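Local coordinates for protein probable amidase (Thermus thermophilus, PDB 2DC0) that belongs to the amidase family, proteins of mixed alpha/beta fold in which helices pack around a large central beta sheet, at residues M1-A6 with H217-I222; R211-A216 with L396-A401. All coordinates share one frame; numbering follows the deposited sequence.

Overall arrangement
Contacts 1 and 2 share helix 213-224, which meets the N-terminal helix 3-11 in contact 1 and strand 395-403 of the large mixed sheet in contact 2. Their centres lie about 12 Å apart, on the same side of the chain's centre. Along the chain the segments alternate: 1-6, 211-216, 217-222, 396-401. Contact 2 is the deeper, its centre about 11 Å from the centre of the chain, that of contact 1 about 16 Å. The two are tied directly, since Asp2 OD2 forms a salt bridge with Arg214 NE and Asp215 OD2 probably accepts a hydrogen bond from Leu3 N. One helix thus links the start of the chain to a sheet strand near its C-terminal end.

Contact 1: residues M1-A6 with H217-I222; sequences MDLLEA and HFLTEI
Leu4 and Phe218 make the main contact between helix 3-11 and helix 213-224, a partly buried helix-helix packing in the amidase fold, with a CH-pi interaction at its centre. Phe218 leaves its helix with CG anti to the backbone N (chi1 179°), which carries the ring out toward the N-terminal helix. Its CB lies 4.3 Å from Leu4 CD2, marginal for a contact. CG comes to 3.7 Å of the same methyl. The ring then divides: CD2 makes the closest approach, 3.6 Å from Leu4 CD2, and CE2 follows it under the methyl, while CD1 and CZ are more distant and CE1 the most distant of the ring. Leu4 CD2 therefore rests over one ring face, 3.7 Å from the Phe218 centroid and 15° off the normal, displaced from the centre toward the rim. A single methyl branch of Leu4 does this work.

Next to this pair, Leu3 CD1 abuts the branched end of Leu219, 4.0 Å from Leu219 CD2, the two side chains crossing at about a right angle. Both leucines are buried, and Leu219 also packs on Pro208 of strand 206-210, so this part of the contact reaches back to the sheet. Phe218 additionally touches Leu65 in a loop.

No hydrogen bond joins the two segments, but the first turn of helix 3-11 is held by polar groups. Asp215, one turn upstream of Leu219 in helix 213-224, takes the Leu4 N-H on OD1, and Asp2 OD2 is bonded to Ser212 OG. Asp2 is also the N-cap of its own helix: its OD1 accepts from Glu5 N at 2.9 Å, with the donor lying nearly in line with the carboxylate C-O bond.

Contact 2: residues R211-A216 with L396-A401; sequences RSVRDA and LALPFA
Val213 has CG1 anti to its backbone N (chi1 175°), which leaves CG2 anti to the carbonyl carbon and directed at strand 395-403; from the strand, Leu396 also sets its CG anti to the backbone N (chi1 176°) and extends CD2 to meet it. The two side chains approach at a slant, with Val213 CG2 4.2 Å from Leu396 CD2. The same valine methyl lies 4.2 Å from Leu398 CD2, so one branch of Val213 touches two leucines spaced two residues apart on one side of the strand. This packs the first turn of helix 213-224 against the central sheet of the amidase fold.

Ala216, a turn further on, points its CB toward the strand without reaching contact distance, and packs on Val182 of the neighbouring strand 182-185, which Leu396 touches as well. Helix 419-430 closes in beside them: Val422 meets Leu396, and Glu430 touches Leu398 while its OE2 accepts from Val213 N. Ser212 is the N-cap residue, its OG taking a weak bond from Asp215 N at 3.3 Å.

Between the two segments themselves the contact is purely methyl against methyl, buried and without a hydrogen bond, so it rests on dispersion and on the exclusion of water.

Contact 1: residues M1-A6 with H217-I222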
# COMPACT_ATOMS: atom_id res chain seq x y z
N MET A 1 7.48 37.24 -6.17
CA MET A 1 8.22 36.42 -7.17
C MET A 1 8.39 35.02 -6.61
O MET A 1 8.28 34.81 -5.40
CB MET A 1 9.60 37.03 -7.46
CG MET A 1 10.65 36.72 -6.40
SD MET A 1 12.33 37.31 -6.76
CE MET A 1 12.63 38.34 -5.34
N ASP A 2 8.66 34.04 -7.48
CA ASP A 2 8.86 32.68 -7.02
C ASP A 2 10.31 32.24 -7.22
O ASP A 2 11.13 33.02 -7.72
CB ASP A 2 7.89 31.71 -7.70
CG ASP A 2 8.12 31.59 -9.19
OD1 ASP A 2 9.07 32.20 -9.72
OD2 ASP A 2 7.34 30.87 -9.85
N LEU A 3 10.62 31.01 -6.84
CA LEU A 3 11.97 30.46 -6.95
C LEU A 3 12.60 30.56 -8.33
O LEU A 3 13.72 31.04 -8.48
CB LEU A 3 12.00 28.99 -6.52
CG LEU A 3 11.99 28.66 -5.03
CD1 LEU A 3 11.82 27.16 -4.84
CD2 LEU A 3 13.30 29.13 -4.40
N LEU A 4 11.88 30.10 -9.35
CA LEU A 4 12.40 30.11 -10.71
C LEU A 4 12.58 31.51 -11.29
O LEU A 4 13.50 31.74 -12.07
CB LEU A 4 11.52 29.25 -11.62
CG LEU A 4 11.52 27.77 -11.21
CD1 LEU A 4 10.59 26.97 -12.12
CD2 LEU A 4 12.93 27.22 -11.29
N GLU A 5 11.73 32.46 -10.90
CA GLU A 5 11.87 33.82 -11.40
C GLU A 5 13.09 34.46 -10.73
O GLU A 5 13.87 35.16 -11.37
CB GLU A 5 10.63 34.65 -11.11
CG GLU A 5 10.62 35.99 -11.85
CD GLU A 5 9.60 36.97 -11.29
OE1 GLU A 5 8.40 36.62 -11.20
OE2 GLU A 5 10.01 38.10 -10.93
N ALA A 6 13.24 34.22 -9.43
CA ALA A 6 14.37 34.77 -8.68
C ALA A 6 15.67 34.17 -9.23
O ALA A 6 16.69 34.85 -9.33
CB ALA A 6 14.24 34.45 -7.20
N HIS A 217 7.48 21.39 -8.31
CA HIS A 217 8.13 20.35 -9.10
C HIS A 217 9.65 20.50 -9.03
O HIS A 217 10.38 19.53 -8.80
CB HIS A 217 7.68 20.45 -10.56
CG HIS A 217 8.57 19.72 -11.52
ND1 HIS A 217 8.59 18.34 -11.60
CD2 HIS A 217 9.48 20.17 -12.41
CE1 HIS A 217 9.48 17.98 -12.51
NE2 HIS A 217 10.04 19.06 -13.01
N PHE A 218 10.12 21.72 -9.23
CA PHE A 218 11.54 22.04 -9.21
C PHE A 218 12.19 21.61 -7.91
O PHE A 218 13.22 20.92 -7.90
CB PHE A 218 11.71 23.55 -9.42
CG PHE A 218 13.15 24.02 -9.39
CD1 PHE A 218 14.10 23.48 -10.25
CD2 PHE A 218 13.53 25.03 -8.51
CE1 PHE A 218 15.42 23.95 -10.24
CE2 PHE A 218 14.85 25.51 -8.50
CZ PHE A 218 15.79 24.96 -9.37
N LEU A 219 11.59 22.02 -6.80
CA LEU A 219 12.10 21.70 -5.48
C LEU A 219 11.99 20.22 -5.13
O LEU A 219 12.87 19.66 -4.47
CB LEU A 219 11.36 22.55 -4.45
CG LEU A 219 12.08 22.96 -3.17
CD1 LEU A 219 13.46 23.56 -3.48
CD2 LEU A 219 11.20 23.99 -2.47
N THR A 220 10.91 19.57 -5.58
CA THR A 220 10.72 18.15 -5.30
C THR A 220 11.81 17.32 -5.98
O THR A 220 12.29 16.34 -5.41
CB THR A 220 9.31 17.67 -5.74
OG1 THR A 220 8.31 18.37 -4.98
CG2 THR A 220 9.14 16.18 -5.48
N GLU A 221 12.22 17.71 -7.18
CA GLU A 221 13.28 16.97 -7.87
C GLU A 221 14.57 17.07 -7.06
O GLU A 221 15.28 16.08 -6.88
CB GLU A 221 13.53 17.54 -9.27
CG GLU A 221 12.40 17.32 -10.26
CD GLU A 221 12.80 17.73 -11.67
OE1 GLU A 221 13.32 18.85 -11.83
OE2 GLU A 221 12.57 16.94 -12.61
N ILE A 222 14.86 18.27 -6.55
CA ILE A 222 16.06 18.49 -5.75
C ILE A 222 15.97 17.72 -4.44
O ILE A 222 16.94 17.10 -4.01
CB ILE A 222 16.26 19.99 -5.44
CG1 ILE A 222 16.42 20.78 -6.75
CG2 ILE A 222 17.47 20.19 -4.54
CD1 ILE A 222 17.59 20.38 -7.69

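Contact 2: residues R211-A216 with L396-A401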
# COMPACT_ATOMS: atom_id res chain seq x y z
N ARG A 211 5.15 29.02 -3.96
CA ARG A 211 4.21 30.01 -4.47
C ARG A 211 3.64 29.59 -5.82
O ARG A 211 2.71 30.21 -6.33
CB ARG A 211 4.90 31.37 -4.60
CG ARG A 211 5.31 31.99 -3.28
CD ARG A 211 6.01 33.32 -3.49
NE ARG A 211 5.10 34.32 -4.04
CZ ARG A 211 4.15 34.93 -3.33
NH1 ARG A 211 3.99 34.65 -2.05
NH2 ARG A 211 3.35 35.82 -3.92
N SER A 212 4.18 28.53 -6.41
CA SER A 212 3.69 28.07 -7.71
C SER A 212 3.93 26.58 -7.90
O SER A 212 4.75 25.97 -7.20
CB SER A 212 4.40 28.83 -8.84
OG SER A 212 5.79 28.53 -8.81
N VAL A 213 3.22 25.99 -8.86
CA VAL A 213 3.38 24.58 -9.13
C VAL A 213 4.74 24.26 -9.75
O VAL A 213 5.33 23.22 -9.46
CB VAL A 213 2.26 24.05 -10.05
CG1 VAL A 213 2.52 22.58 -10.40
CG2 VAL A 213 0.91 24.18 -9.35
N ARG A 214 5.25 25.16 -10.58
CA ARG A 214 6.55 24.91 -11.21
C ARG A 214 7.65 24.87 -10.15
O ARG A 214 8.64 24.14 -10.28
CB ARG A 214 6.87 25.97 -12.28
CG ARG A 214 7.07 27.38 -11.76
CD ARG A 214 7.47 28.32 -12.89
NE ARG A 214 7.86 29.63 -12.39
CZ ARG A 214 8.37 30.59 -13.16
NH1 ARG A 214 8.56 30.38 -14.46
NH2 ARG A 214 8.71 31.76 -12.64
N ASP A 215 7.48 25.66 -9.08
CA ASP A 215 8.45 25.67 -7.99
C ASP A 215 8.35 24.35 -7.22
O ASP A 215 9.36 23.78 -6.81
CB ASP A 215 8.18 26.82 -7.03
CG ASP A 215 8.86 28.12 -7.45
OD1 ASP A 215 9.40 28.19 -8.58
OD2 ASP A 215 8.87 29.07 -6.64
N ALA A 216 7.12 23.87 -7.03
CA ALA A 216 6.89 22.62 -6.30
C ALA A 216 7.60 21.45 -6.98
O ALA A 216 8.23 20.62 -6.32
CB ALA A 216 5.38 22.34 -6.19
N LEU A 396 -1.26 16.99 -4.52
CA LEU A 396 -0.95 18.41 -4.60
C LEU A 396 -2.08 19.26 -4.05
O LEU A 396 -3.25 18.93 -4.24
CB LEU A 396 -0.71 18.79 -6.07
CG LEU A 396 -0.46 20.27 -6.37
CD1 LEU A 396 0.93 20.64 -5.83
CD2 LEU A 396 -0.52 20.52 -7.87
N ALA A 397 -1.74 20.35 -3.36
CA ALA A 397 -2.74 21.28 -2.87
C ALA A 397 -2.40 22.62 -3.51
O ALA A 397 -1.26 23.08 -3.42
CB ALA A 397 -2.69 21.39 -1.33
N LEU A 398 -3.36 23.23 -4.20
CA LEU A 398 -3.17 24.53 -4.82
C LEU A 398 -4.44 25.36 -4.68
O LEU A 398 -5.54 24.81 -4.64
CB LEU A 398 -2.79 24.40 -6.31
CG LEU A 398 -3.44 23.36 -7.24
CD1 LEU A 398 -4.89 23.15 -6.92
CD2 LEU A 398 -3.26 23.85 -8.68
N PRO A 399 -4.31 26.70 -4.61
CA PRO A 399 -5.46 27.59 -4.47
C PRO A 399 -6.43 27.50 -5.63
O PRO A 399 -6.01 27.44 -6.78
CB PRO A 399 -4.82 28.98 -4.39
CG PRO A 399 -3.44 28.71 -3.87
CD PRO A 399 -3.05 27.47 -4.63
N PHE A 400 -7.73 27.50 -5.33
CA PHE A 400 -8.71 27.43 -6.41
C PHE A 400 -9.93 28.31 -6.15
O PHE A 400 -10.70 28.58 -7.06
CB PHE A 400 -9.13 25.97 -6.64
CG PHE A 400 -10.36 25.55 -5.88
CD1 PHE A 400 -11.62 25.57 -6.49
CD2 PHE A 400 -10.27 25.09 -4.57
CE1 PHE A 400 -12.75 25.14 -5.81
CE2 PHE A 400 -11.40 24.66 -3.88
CZ PHE A 400 -12.64 24.68 -4.49
N ALA A 401 -10.09 28.77 -4.91
CA ALA A 401 -11.24 29.62 -4.59
C ALA A 401 -11.03 30.51 -3.37
O ALA A 401 -10.00 30.42 -2.69
CB ALA A 401 -12.48 28.75 -4.40